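PDB 1OFU: cell division inhibitor SulA from Pseudomonas aeruginosa, which probably inhibits cell division as part of the SOS response, binding FtsZ and preventing its polymerization and the assembly of the Z ring. Local coordinates for residues Trp35-Pro41 against Arg59-Ala65; Ser28-Arg34 against Leu55-Ile60; Ala2-Ser8 against Ala111-Arg117. All coordinates share one frame; numbering follows the deposited sequence.

Interaction 1. Residues Trp35-Pro41 against Arg59-Ala65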
loop_
_atom_site.group_PDB
_atom_site.type_symbol
_atom_site.label_atom_id
_atom_site.label_comp_id
_atom_site.label_asym_id
_atom_site.label_seq_id
_atom_site.Cartn_x
_atom_site.Cartn_y
_atom_site.Cartn_z
ATOM N N TRP D 35 -3.190 -6.252 -16.781
ATOM C CA TRP D 35 -2.358 -5.068 -16.653
ATOM C C TRP D 35 -3.005 -3.940 -15.874
ATOM O O TRP D 35 -4.225 -3.863 -15.727
ATOM C CB TRP D 35 -2.038 -4.452 -18.020
ATOM C CG TRP D 35 -1.260 -5.258 -19.001
ATOM C CD1 TRP D 35 -1.713 -5.748 -20.197
ATOM C CD2 TRP D 35 0.139 -5.544 -18.954
ATOM N NE1 TRP D 35 -0.676 -6.310 -20.902
ATOM C CE2 TRP D 35 0.472 -6.199 -20.163
ATOM C CE3 TRP D 35 1.148 -5.305 -18.013
ATOM C CZ2 TRP D 35 1.773 -6.618 -20.453
ATOM C CZ3 TRP D 35 2.446 -5.721 -18.304
ATOM C CH2 TRP D 35 2.743 -6.369 -19.516
ATOM N N LEU D 36 -2.139 -3.056 -15.401
ATOM C CA LEU D 36 -2.539 -1.821 -14.767
ATOM C C LEU D 36 -2.091 -0.911 -15.910
ATOM O O LEU D 36 -0.901 -0.846 -16.223
ATOM C CB LEU D 36 -1.705 -1.508 -13.520
ATOM C CG LEU D 36 -1.817 -0.025 -13.123
ATOM C CD1 LEU D 36 -3.285 0.341 -12.941
ATOM C CD2 LEU D 36 -1.029 0.256 -11.855
ATOM N N THR D 37 -3.027 -0.252 -16.576
ATOM C CA THR D 37 -2.638 0.623 -17.669
ATOM C C THR D 37 -2.826 2.074 -17.296
ATOM O O THR D 37 -3.910 2.487 -16.876
ATOM C CB THR D 37 -3.436 0.316 -18.945
ATOM O OG1 THR D 37 -3.136 -1.017 -19.364
ATOM C CG2 THR D 37 -3.068 1.284 -20.062
ATOM N N LEU D 38 -1.746 2.838 -17.440
ATOM C CA LEU D 38 -1.744 4.259 -17.141
ATOM C C LEU D 38 -1.748 4.978 -18.488
ATOM O O LEU D 38 -0.900 4.707 -19.342
ATOM C CB LEU D 38 -0.481 4.629 -16.354
ATOM C CG LEU D 38 -0.129 3.795 -15.114
ATOM C CD1 LEU D 38 1.116 4.390 -14.441
ATOM C CD2 LEU D 38 -1.302 3.781 -14.138
ATOM N N ILE D 39 -2.691 5.892 -18.687
ATOM C CA ILE D 39 -2.761 6.597 -19.955
ATOM C C ILE D 39 -2.455 8.084 -19.894
ATOM O O ILE D 39 -3.160 8.864 -19.247
ATOM C CB ILE D 39 -4.127 6.368 -20.618
ATOM C CG1 ILE D 39 -4.254 4.880 -20.966
ATOM C CG2 ILE D 39 -4.275 7.263 -21.846
ATOM C CD1 ILE D 39 -5.445 4.521 -21.799
ATOM N N ALA D 40 -1.381 8.460 -20.584
ATOM C CA ALA D 40 -0.931 9.841 -20.661
ATOM C C ALA D 40 -0.856 10.526 -19.302
ATOM O O ALA D 40 -1.457 11.579 -19.097
ATOM C CB ALA D 40 -1.845 10.634 -21.599
ATOM N N PRO D 41 -0.126 9.930 -18.346
ATOM C CA PRO D 41 -0.010 10.546 -17.022
ATOM C C PRO D 41 0.843 11.803 -17.146
ATOM O O PRO D 41 1.563 11.969 -18.125
ATOM C CB PRO D 41 0.678 9.464 -16.203
ATOM C CG PRO D 41 1.569 8.817 -17.215
ATOM C CD PRO D 41 0.644 8.675 -18.406
ATOM N N ARG D 59 3.865 -5.643 -14.246
ATOM C CA ARG D 59 2.424 -5.639 -14.469
ATOM C C ARG D 59 1.858 -4.284 -14.841
ATOM O O ARG D 59 0.649 -4.065 -14.760
ATOM C CB ARG D 59 1.722 -6.159 -13.216
ATOM C CG ARG D 59 2.328 -7.443 -12.677
ATOM C CD ARG D 59 1.416 -8.034 -11.635
ATOM N NE ARG D 59 0.044 -8.046 -12.131
ATOM C CZ ARG D 59 -1.026 -8.214 -11.364
ATOM N NH1 ARG D 59 -2.237 -8.209 -11.908
ATOM N NH2 ARG D 59 -0.880 -8.383 -10.055
ATOM N N ILE D 60 2.734 -3.376 -15.255
ATOM C CA ILE D 60 2.307 -2.041 -15.620
ATOM C C ILE D 60 2.607 -1.718 -17.070
ATOM O O ILE D 60 3.641 -2.104 -17.606
ATOM C CB ILE D 60 2.990 -0.991 -14.725
ATOM C CG1 ILE D 60 2.504 -1.166 -13.292
ATOM C CG2 ILE D 60 2.704 0.427 -15.233
ATOM C CD1 ILE D 60 3.243 -0.312 -12.309
ATOM N N LEU D 61 1.679 -1.004 -17.692
ATOM C CA LEU D 61 1.809 -0.573 -19.069
ATOM C C LEU D 61 1.534 0.923 -19.022
ATOM O O LEU D 61 0.521 1.358 -18.464
ATOM C CB LEU D 61 0.780 -1.287 -19.953
ATOM C CG LEU D 61 1.340 -2.105 -21.118
ATOM C CD1 LEU D 61 2.404 -3.061 -20.617
ATOM C CD2 LEU D 61 0.215 -2.862 -21.795
ATOM N N LEU D 62 2.452 1.710 -19.571
ATOM C CA LEU D 62 2.302 3.159 -19.586
ATOM C C LEU D 62 2.215 3.593 -21.043
ATOM O O LEU D 62 3.166 3.414 -21.806
ATOM C CB LEU D 62 3.507 3.809 -18.900
ATOM C CG LEU D 62 3.465 5.293 -18.529
ATOM C CD1 LEU D 62 4.841 5.696 -18.017
ATOM C CD2 LEU D 62 3.092 6.154 -19.725
ATOM N N LEU D 63 1.074 4.159 -21.430
ATOM C CA LEU D 63 0.879 4.599 -22.809
ATOM C C LEU D 63 0.790 6.112 -22.897
ATOM O O LEU D 63 0.295 6.770 -21.983
ATOM C CB LEU D 63 -0.404 3.996 -23.382
ATOM C CG LEU D 63 -0.641 2.503 -23.165
ATOM C CD1 LEU D 63 -1.939 2.106 -23.853
ATOM C CD2 LEU D 63 0.530 1.693 -23.711
ATOM N N GLN D 64 1.268 6.664 -24.006
ATOM C CA GLN D 64 1.225 8.105 -24.207
ATOM C C GLN D 64 0.142 8.503 -25.195
ATOM O O GLN D 64 -0.378 7.668 -25.935
ATOM C CB GLN D 64 2.581 8.619 -24.692
ATOM C CG GLN D 64 3.554 8.928 -23.570
ATOM C CD GLN D 64 2.920 9.794 -22.491
ATOM O OE1 GLN D 64 2.168 10.729 -22.789
ATOM N NE2 GLN D 64 3.225 9.491 -21.230
ATOM N N ALA D 65 -0.194 9.788 -25.189
ATOM C CA ALA D 65 -1.211 10.347 -26.073
ATOM C C ALA D 65 -0.856 11.814 -26.284
ATOM O O ALA D 65 -0.357 12.466 -25.371
ATOM C CB ALA D 65 -2.585 10.219 -25.438
#
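The W35 ring takes L61 over one face and the backbone of R59 at an edge. L61 CD1 lies 3.4 Å from the centroid of the W35 six-membered ring and only 6° off its normal, which is a CH-pi contact, while L61 CD2 reaches the five-membered part, 3.7 Å from W35 NE1. At the rim and in the ring plane, W35 CE3 comes 3.4 Å from R59 C. L61 has an unusual first torsion of -122°, far from a staggered value, and with it both methyls are spread along the indole. Beyond the ring, the two segments are neighbouring parallel strands whose short axes are 20° apart. Backbone bonds alternate from one partner to the other: L36 N to R59 O, L61 N to L36 O at 3.0 Å, L38 N to L61 O, L63 N to L38 O at 2.9 Å, and A40 N to L63 O at 2.8 Å. The last continues the pairing past the end of strand 35-39. On the face of L36 and L38, L36 CD2 lies beside I60 CG1, and farther on P41 CD packs 3.8 Å from L62 CD2; on the face of T37 and I39, T37 CG2 meets L63 CD1 at 4.0 Å. Together these strands and helix 47-52 form a beta-alpha-beta unit, and residues 60-62 and 64-65 belong to the FtsZ-binding regions 57-62 and 64-66: W35 NE1 hydrogen-bonds a backbone atom of a chain of another protein in the assembly, and W35, L61 and L63 pack on its apolar side chains. Within SulA, L38 and L62 meet L50 of helix 47-52, I39 and L63 meet L74 of helix 68-80 on the other face, and strand 84-89 flanks strand 35-39, with T37 OG1 bonded to S84 OG.

Interaction 2. Residues Ser28-Arg34 against Leu55-Ile60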
loop_
_atom_site.group_PDB
_atom_site.type_symbol
_atom_site.label_atom_id
_atom_site.label_comp_id
_atom_site.label_asym_id
_atom_site.label_seq_id
_atom_site.Cartn_x
_atom_site.Cartn_y
_atom_site.Cartn_z
ATOM N N SER D 28 -0.968 -1.887 -8.920
ATOM C CA SER D 28 -0.016 -2.658 -9.708
ATOM C C SER D 28 0.099 -4.107 -9.238
ATOM O O SER D 28 0.605 -4.962 -9.969
ATOM C CB SER D 28 1.365 -1.997 -9.681
ATOM O OG SER D 28 2.009 -2.182 -8.435
ATOM N N GLU D 29 -0.381 -4.388 -8.030
ATOM C CA GLU D 29 -0.305 -5.741 -7.481
ATOM C C GLU D 29 -1.638 -6.495 -7.496
ATOM O O GLU D 29 -1.741 -7.575 -6.918
ATOM C CB GLU D 29 0.208 -5.694 -6.037
ATOM C CG GLU D 29 1.584 -5.058 -5.843
ATOM C CD GLU D 29 2.731 -5.927 -6.348
ATOM O OE1 GLU D 29 2.492 -7.100 -6.711
ATOM O OE2 GLU D 29 3.878 -5.434 -6.370
ATOM N N GLU D 30 -2.652 -5.935 -8.154
ATOM C CA GLU D 30 -3.971 -6.566 -8.206
ATOM C C GLU D 30 -3.982 -8.065 -8.503
ATOM O O GLU D 30 -3.262 -8.551 -9.372
ATOM C CB GLU D 30 -4.867 -5.842 -9.215
ATOM C CG GLU D 30 -5.654 -4.695 -8.610
ATOM C CD GLU D 30 -6.644 -5.165 -7.553
ATOM O OE1 GLU D 30 -7.234 -4.309 -6.860
ATOM O OE2 GLU D 30 -6.837 -6.394 -7.418
ATOM N N GLN D 31 -4.819 -8.794 -7.775
ATOM C CA GLN D 31 -4.925 -10.236 -7.965
ATOM C C GLN D 31 -5.387 -10.587 -9.380
ATOM O O GLN D 31 -4.969 -11.600 -9.932
ATOM C CB GLN D 31 -5.872 -10.831 -6.917
ATOM C CG GLN D 31 -5.360 -10.658 -5.489
ATOM C CD GLN D 31 -6.266 -11.282 -4.442
ATOM O OE1 GLN D 31 -7.432 -10.907 -4.304
ATOM N NE2 GLN D 31 -5.727 -12.240 -3.690
ATOM N N ASP D 32 -6.239 -9.750 -9.970
ATOM C CA ASP D 32 -6.713 -9.992 -11.330
ATOM C C ASP D 32 -5.503 -9.989 -12.266
ATOM O O ASP D 32 -4.873 -8.951 -12.469
ATOM C CB ASP D 32 -7.711 -8.903 -11.749
ATOM C CG ASP D 32 -8.187 -9.063 -13.184
ATOM O OD1 ASP D 32 -9.114 -8.328 -13.594
ATOM O OD2 ASP D 32 -7.631 -9.920 -13.908
ATOM N N ALA D 33 -5.193 -11.153 -12.831
ATOM C CA ALA D 33 -4.044 -11.327 -13.723
ATOM C C ALA D 33 -4.091 -10.528 -15.028
ATOM O O ALA D 33 -4.054 -11.089 -16.126
ATOM C CB ALA D 33 -3.852 -12.813 -14.030
ATOM N N ARG D 34 -4.161 -9.211 -14.899
ATOM C CA ARG D 34 -4.188 -8.333 -16.055
ATOM C C ARG D 34 -3.309 -7.119 -15.785
ATOM O O ARG D 34 -2.755 -6.970 -14.692
ATOM C CB ARG D 34 -5.618 -7.894 -16.364
ATOM C CG ARG D 34 -6.463 -8.976 -17.011
ATOM C CD ARG D 34 -7.789 -8.417 -17.488
ATOM N NE ARG D 34 -8.678 -8.096 -16.374
ATOM C CZ ARG D 34 -9.874 -7.533 -16.519
ATOM N NH1 ARG D 34 -10.622 -7.281 -15.454
ATOM N NH2 ARG D 34 -10.321 -7.218 -17.726
ATOM N N LEU D 55 6.151 0.360 -7.720
ATOM C CA LEU D 55 5.110 -0.351 -8.453
ATOM C C LEU D 55 5.678 -1.649 -9.027
ATOM O O LEU D 55 6.883 -1.768 -9.244
ATOM C CB LEU D 55 4.557 0.498 -9.607
ATOM C CG LEU D 55 4.117 1.951 -9.403
ATOM C CD1 LEU D 55 3.099 2.295 -10.476
ATOM C CD2 LEU D 55 3.505 2.151 -8.035
ATOM N N ASN D 56 4.807 -2.621 -9.264
ATOM C CA ASN D 56 5.226 -3.898 -9.830
ATOM C C ASN D 56 5.575 -3.655 -11.304
ATOM O O ASN D 56 4.701 -3.489 -12.157
ATOM C CB ASN D 56 4.096 -4.925 -9.685
ATOM C CG ASN D 56 4.496 -6.312 -10.159
ATOM O OD1 ASN D 56 3.784 -7.289 -9.921
ATOM N ND2 ASN D 56 5.633 -6.404 -10.839
ATOM N N ARG D 57 6.871 -3.619 -11.579
ATOM C CA ARG D 57 7.395 -3.358 -12.911
ATOM C C ARG D 57 7.013 -4.351 -13.993
ATOM O O ARG D 57 7.204 -4.077 -15.171
ATOM C CB ARG D 57 8.914 -3.270 -12.841
ATOM C CG ARG D 57 9.399 -2.320 -11.774
ATOM C CD ARG D 57 10.897 -2.390 -11.615
ATOM N NE ARG D 57 11.339 -1.508 -10.548
ATOM C CZ ARG D 57 12.602 -1.150 -10.352
ATOM N NH1 ARG D 57 12.909 -0.339 -9.348
ATOM N NH2 ARG D 57 13.555 -1.598 -11.165
ATOM N N GLU D 58 6.476 -5.502 -13.613
ATOM C CA GLU D 58 6.113 -6.493 -14.617
ATOM C C GLU D 58 4.631 -6.484 -14.936
ATOM O O GLU D 58 4.181 -7.222 -15.810
ATOM C CB GLU D 58 6.507 -7.898 -14.145
ATOM C CG GLU D 58 7.977 -8.055 -13.778
ATOM C CD GLU D 58 8.904 -7.919 -14.975
ATOM O OE1 GLU D 58 10.139 -7.887 -14.775
ATOM O OE2 GLU D 58 8.400 -7.847 -16.117
ATOM N N ARG D 59 3.865 -5.643 -14.246
ATOM C CA ARG D 59 2.424 -5.639 -14.469
ATOM C C ARG D 59 1.858 -4.284 -14.841
ATOM O O ARG D 59 0.649 -4.065 -14.760
ATOM C CB ARG D 59 1.722 -6.159 -13.216
ATOM C CG ARG D 59 2.328 -7.443 -12.677
ATOM C CD ARG D 59 1.416 -8.034 -11.635
ATOM N NE ARG D 59 0.044 -8.046 -12.131
ATOM C CZ ARG D 59 -1.026 -8.214 -11.364
ATOM N NH1 ARG D 59 -2.237 -8.209 -11.908
ATOM N NH2 ARG D 59 -0.880 -8.383 -10.055
ATOM N N ILE D 60 2.734 -3.376 -15.255
ATOM C CA ILE D 60 2.307 -2.041 -15.620
ATOM C C ILE D 60 2.607 -1.718 -17.070
ATOM O O ILE D 60 3.641 -2.104 -17.606
ATOM C CB ILE D 60 2.990 -0.991 -14.725
ATOM C CG1 ILE D 60 2.504 -1.166 -13.292
ATOM C CG2 ILE D 60 2.704 0.427 -15.233
ATOM C CD1 ILE D 60 3.243 -0.312 -12.309
#
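R59 and S28 join the two loops leading into strands 35-39 and 60-63: a type I beta turn from N56 to R59 meets S28, which follows on from helix 13-28, and an arginine is held in a pocket of backbone carbonyls. The turn is closed by R59 N on N56 O, and the R59 side chain then reaches across to the loop 28-34, bending at its third torsion (chi3 47°) to lay the guanidinium among the carbonyls. R59 NH1 donates to E30 O at 2.8 Å, with the acceptor in the guanidinium plane, and to R34 O at 3.1 Å, where the donor lies in the carbonyl plane of R34. E30 O also accepts from R59 NH2, but the modelled length of that second bond is too short to be trusted. S28 O sits over one face of the group and comes 3.6 Å from R59 CD. Together these oxygens probably stabilise the positive charge; the nearest carboxylate of the two segments, that of E29, has OE1 4.9 Å from R59 NH2. The other anchor is S28 OG, which accepts the nearly straight bond from N56 N (3.0 Å, 174°) and also hydrogen-bonds R25 O, so it links the turn to helix 13-28. S28 CB rests on I60 CD1 at 3.6 Å. A salt bridge of R34 NH1 with D32 OD1, 2.6 Å long, braces the loop from within, and R34 is tied on to Q110, G109 and G82. The turn carries part of the FtsZ-binding region 57-62, and E58 OE2 hydrogen-bonds an aromatic side chain of another protein's chain. In the fold, L55 packs on L24 of helix 13-28 and L50 of helix 47-52, while H85 of strand 84-89 touches E30, R34 and R59.

Interaction 3. Residues Ala2-Ser8 against Ala111-Arg117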
loop_
_atom_site.group_PDB
_atom_site.type_symbol
_atom_site.label_atom_id
_atom_site.label_comp_id
_atom_site.label_asym_id
_atom_site.label_seq_id
_atom_site.Cartn_x
_atom_site.Cartn_y
_atom_site.Cartn_z
ATOM N N ALA D 2 -17.787 -3.352 -12.517
ATOM C CA ALA D 2 -16.926 -2.530 -13.359
ATOM C C ALA D 2 -17.595 -1.177 -13.556
ATOM O O ALA D 2 -18.774 -1.108 -13.910
ATOM C CB ALA D 2 -16.704 -3.211 -14.707
ATOM N N ALA D 3 -16.849 -0.101 -13.325
ATOM C CA ALA D 3 -17.410 1.235 -13.478
ATOM C C ALA D 3 -16.357 2.337 -13.494
ATOM O O ALA D 3 -15.158 2.075 -13.581
ATOM C CB ALA D 3 -18.419 1.498 -12.360
ATOM N N PHE D 4 -16.834 3.575 -13.404
ATOM C CA PHE D 4 -15.983 4.755 -13.411
ATOM C C PHE D 4 -15.860 5.347 -12.013
ATOM O O PHE D 4 -16.846 5.484 -11.293
ATOM C CB PHE D 4 -16.569 5.813 -14.350
ATOM C CG PHE D 4 -15.825 7.122 -14.338
ATOM C CD1 PHE D 4 -14.723 7.322 -15.166
ATOM C CD2 PHE D 4 -16.228 8.158 -13.496
ATOM C CE1 PHE D 4 -14.030 8.536 -15.160
ATOM C CE2 PHE D 4 -15.542 9.380 -13.478
ATOM C CZ PHE D 4 -14.444 9.568 -14.314
ATOM N N SER D 5 -14.635 5.694 -11.641
ATOM C CA SER D 5 -14.352 6.312 -10.360
ATOM C C SER D 5 -13.423 7.475 -10.668
ATOM O O SER D 5 -12.797 7.524 -11.735
ATOM C CB SER D 5 -13.644 5.336 -9.424
ATOM O OG SER D 5 -14.419 4.172 -9.209
ATOM N N GLU D 6 -13.342 8.426 -9.753
ATOM C CA GLU D 6 -12.460 9.551 -9.966
ATOM C C GLU D 6 -11.814 9.939 -8.656
ATOM O O GLU D 6 -12.477 10.028 -7.619
ATOM C CB GLU D 6 -13.207 10.744 -10.554
ATOM C CG GLU D 6 -12.295 11.934 -10.813
ATOM C CD GLU D 6 -12.975 13.034 -11.604
ATOM O OE1 GLU D 6 -13.934 13.641 -11.085
ATOM O OE2 GLU D 6 -12.548 13.290 -12.750
ATOM N N LEU D 7 -10.504 10.140 -8.715
ATOM C CA LEU D 7 -9.741 10.519 -7.547
ATOM C C LEU D 7 -9.111 11.875 -7.783
ATOM O O LEU D 7 -8.439 12.099 -8.799
ATOM C CB LEU D 7 -8.666 9.469 -7.262
ATOM C CG LEU D 7 -7.774 9.755 -6.051
ATOM C CD1 LEU D 7 -7.265 8.455 -5.477
ATOM C CD2 LEU D 7 -6.626 10.652 -6.453
ATOM N N SER D 8 -9.345 12.790 -6.850
ATOM C CA SER D 8 -8.788 14.126 -6.953
ATOM C C SER D 8 -7.893 14.381 -5.754
ATOM O O SER D 8 -8.231 14.025 -4.628
ATOM C CB SER D 8 -9.908 15.155 -6.990
ATOM O OG SER D 8 -10.880 14.784 -7.949
ATOM N N ALA D 111 -13.617 -4.170 -16.717
ATOM C CA ALA D 111 -12.498 -3.522 -16.044
ATOM C C ALA D 111 -12.911 -2.238 -15.332
ATOM O O ALA D 111 -14.050 -1.785 -15.451
ATOM C CB ALA D 111 -11.410 -3.225 -17.059
ATOM N N GLN D 112 -11.967 -1.646 -14.606
ATOM C CA GLN D 112 -12.230 -0.417 -13.870
ATOM C C GLN D 112 -11.602 0.805 -14.515
ATOM O O GLN D 112 -10.435 0.790 -14.899
ATOM C CB GLN D 112 -11.714 -0.533 -12.434
ATOM C CG GLN D 112 -12.467 -1.516 -11.552
ATOM C CD GLN D 112 -13.959 -1.224 -11.487
ATOM O OE1 GLN D 112 -14.386 -0.066 -11.529
ATOM N NE2 GLN D 112 -14.757 -2.278 -11.368
ATOM N N SER D 113 -12.387 1.864 -14.641
ATOM C CA SER D 113 -11.882 3.106 -15.202
ATOM C C SER D 113 -11.648 4.050 -14.016
ATOM O O SER D 113 -12.556 4.299 -13.220
ATOM C CB SER D 113 -12.900 3.708 -16.170
ATOM O OG SER D 113 -12.522 5.018 -16.548
ATOM N N LEU D 114 -10.425 4.553 -13.887
ATOM C CA LEU D 114 -10.086 5.458 -12.797
ATOM C C LEU D 114 -9.444 6.717 -13.347
ATOM O O LEU D 114 -8.394 6.659 -13.991
ATOM C CB LEU D 114 -9.123 4.781 -11.812
ATOM C CG LEU D 114 -8.528 5.648 -10.687
ATOM C CD1 LEU D 114 -9.632 6.130 -9.746
ATOM C CD2 LEU D 114 -7.495 4.840 -9.912
ATOM N N ASN D 115 -10.081 7.859 -13.109
ATOM C CA ASN D 115 -9.514 9.106 -13.571
ATOM C C ASN D 115 -8.924 9.819 -12.373
ATOM O O ASN D 115 -9.512 9.826 -11.286
ATOM C CB ASN D 115 -10.561 9.999 -14.226
ATOM C CG ASN D 115 -9.928 11.131 -15.007
ATOM O OD1 ASN D 115 -9.123 10.893 -15.905
ATOM N ND2 ASN D 115 -10.278 12.371 -14.669
ATOM N N ILE D 116 -7.757 10.416 -12.576
ATOM C CA ILE D 116 -7.077 11.127 -11.517
ATOM C C ILE D 116 -6.873 12.583 -11.895
ATOM O O ILE D 116 -6.523 12.900 -13.029
ATOM C CB ILE D 116 -5.726 10.441 -11.201
ATOM C CG1 ILE D 116 -6.014 9.035 -10.662
ATOM C CG2 ILE D 116 -4.907 11.279 -10.200
ATOM C CD1 ILE D 116 -4.786 8.215 -10.361
ATOM N N ARG D 117 -7.119 13.465 -10.933
ATOM C CA ARG D 117 -6.973 14.900 -11.126
ATOM C C ARG D 117 -6.062 15.444 -10.041
ATOM O O ARG D 117 -6.317 15.244 -8.856
ATOM C CB ARG D 117 -8.329 15.587 -11.022
ATOM C CG ARG D 117 -9.331 15.161 -12.072
ATOM C CD ARG D 117 -10.746 15.494 -11.621
ATOM N NE ARG D 117 -10.861 16.852 -11.097
ATOM C CZ ARG D 117 -11.997 17.399 -10.673
ATOM N NH1 ARG D 117 -12.003 18.642 -10.208
ATOM N NH2 ARG D 117 -13.130 16.709 -10.718
HETATM O O HOH W 1 -13.557 2.523 -11.217
#
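F4, E6 and S8 meet S113, N115 and R117 on one face of a parallel strand pair that joins the first and last strands of the alpha/beta sheet. Backbone bonds such as L7 N to N115 O (2.8 Å) and R117 N to L7 O (2.9 Å) set the register. E6 has CG anti to its own N (chi1 -179°) and an extended chain, which carries the carboxylate along the neighbouring strand: OE2 accepts from N115 ND2 at 3.1 Å on its anti lone pair, and OE1 makes a salt bridge with R117 NH2, met from above the carboxylate plane. OE1 has its stronger partner in R99 of helix 96-109, and N115 ND2 bonds more strongly to L91 O. R117, bent at chi3 (47°), turns one guanidinium face to S8 OG. F4 CE1 and CZ lie 3.9 Å from N115 CB, side by side, with S113 OG at the ring edge. On the opposite face, L7 CD2 and I116 CG2 lie side by side under helix 13-28. E6, L7 and S8 pair antiparallel with a strand of the second subunit, extending the sheet. One water lies within hydrogen-bonding distance of S5 OG (2.7 Å), Q112 OE1 (2.7 Å) and S113 O (2.9 Å).

How the interactions relate
From the N terminus, residues 2-8 lead into and along strand 4-10, which pairs with 111-117 at the far end of the chain, so interaction 3 closes a loop of about a hundred residues that encloses the other two. Within it, helix 13-28 leads to 28-34 and strand 35-39; helix 47-52 returns the chain to 55-60 and strand 60-63. Interactions 1 and 2 cross, since their segments alternate, and they share R59 and I60; L36 CD2 touches S28 N at 3.6 Å. Interactions 1 and 3 lie on opposite sides of the chain's centre, in one sheet with strand 84-89 between them, while R34 NH2 of interaction 2 meets A111 CB of interaction 3 at 4.2 Å.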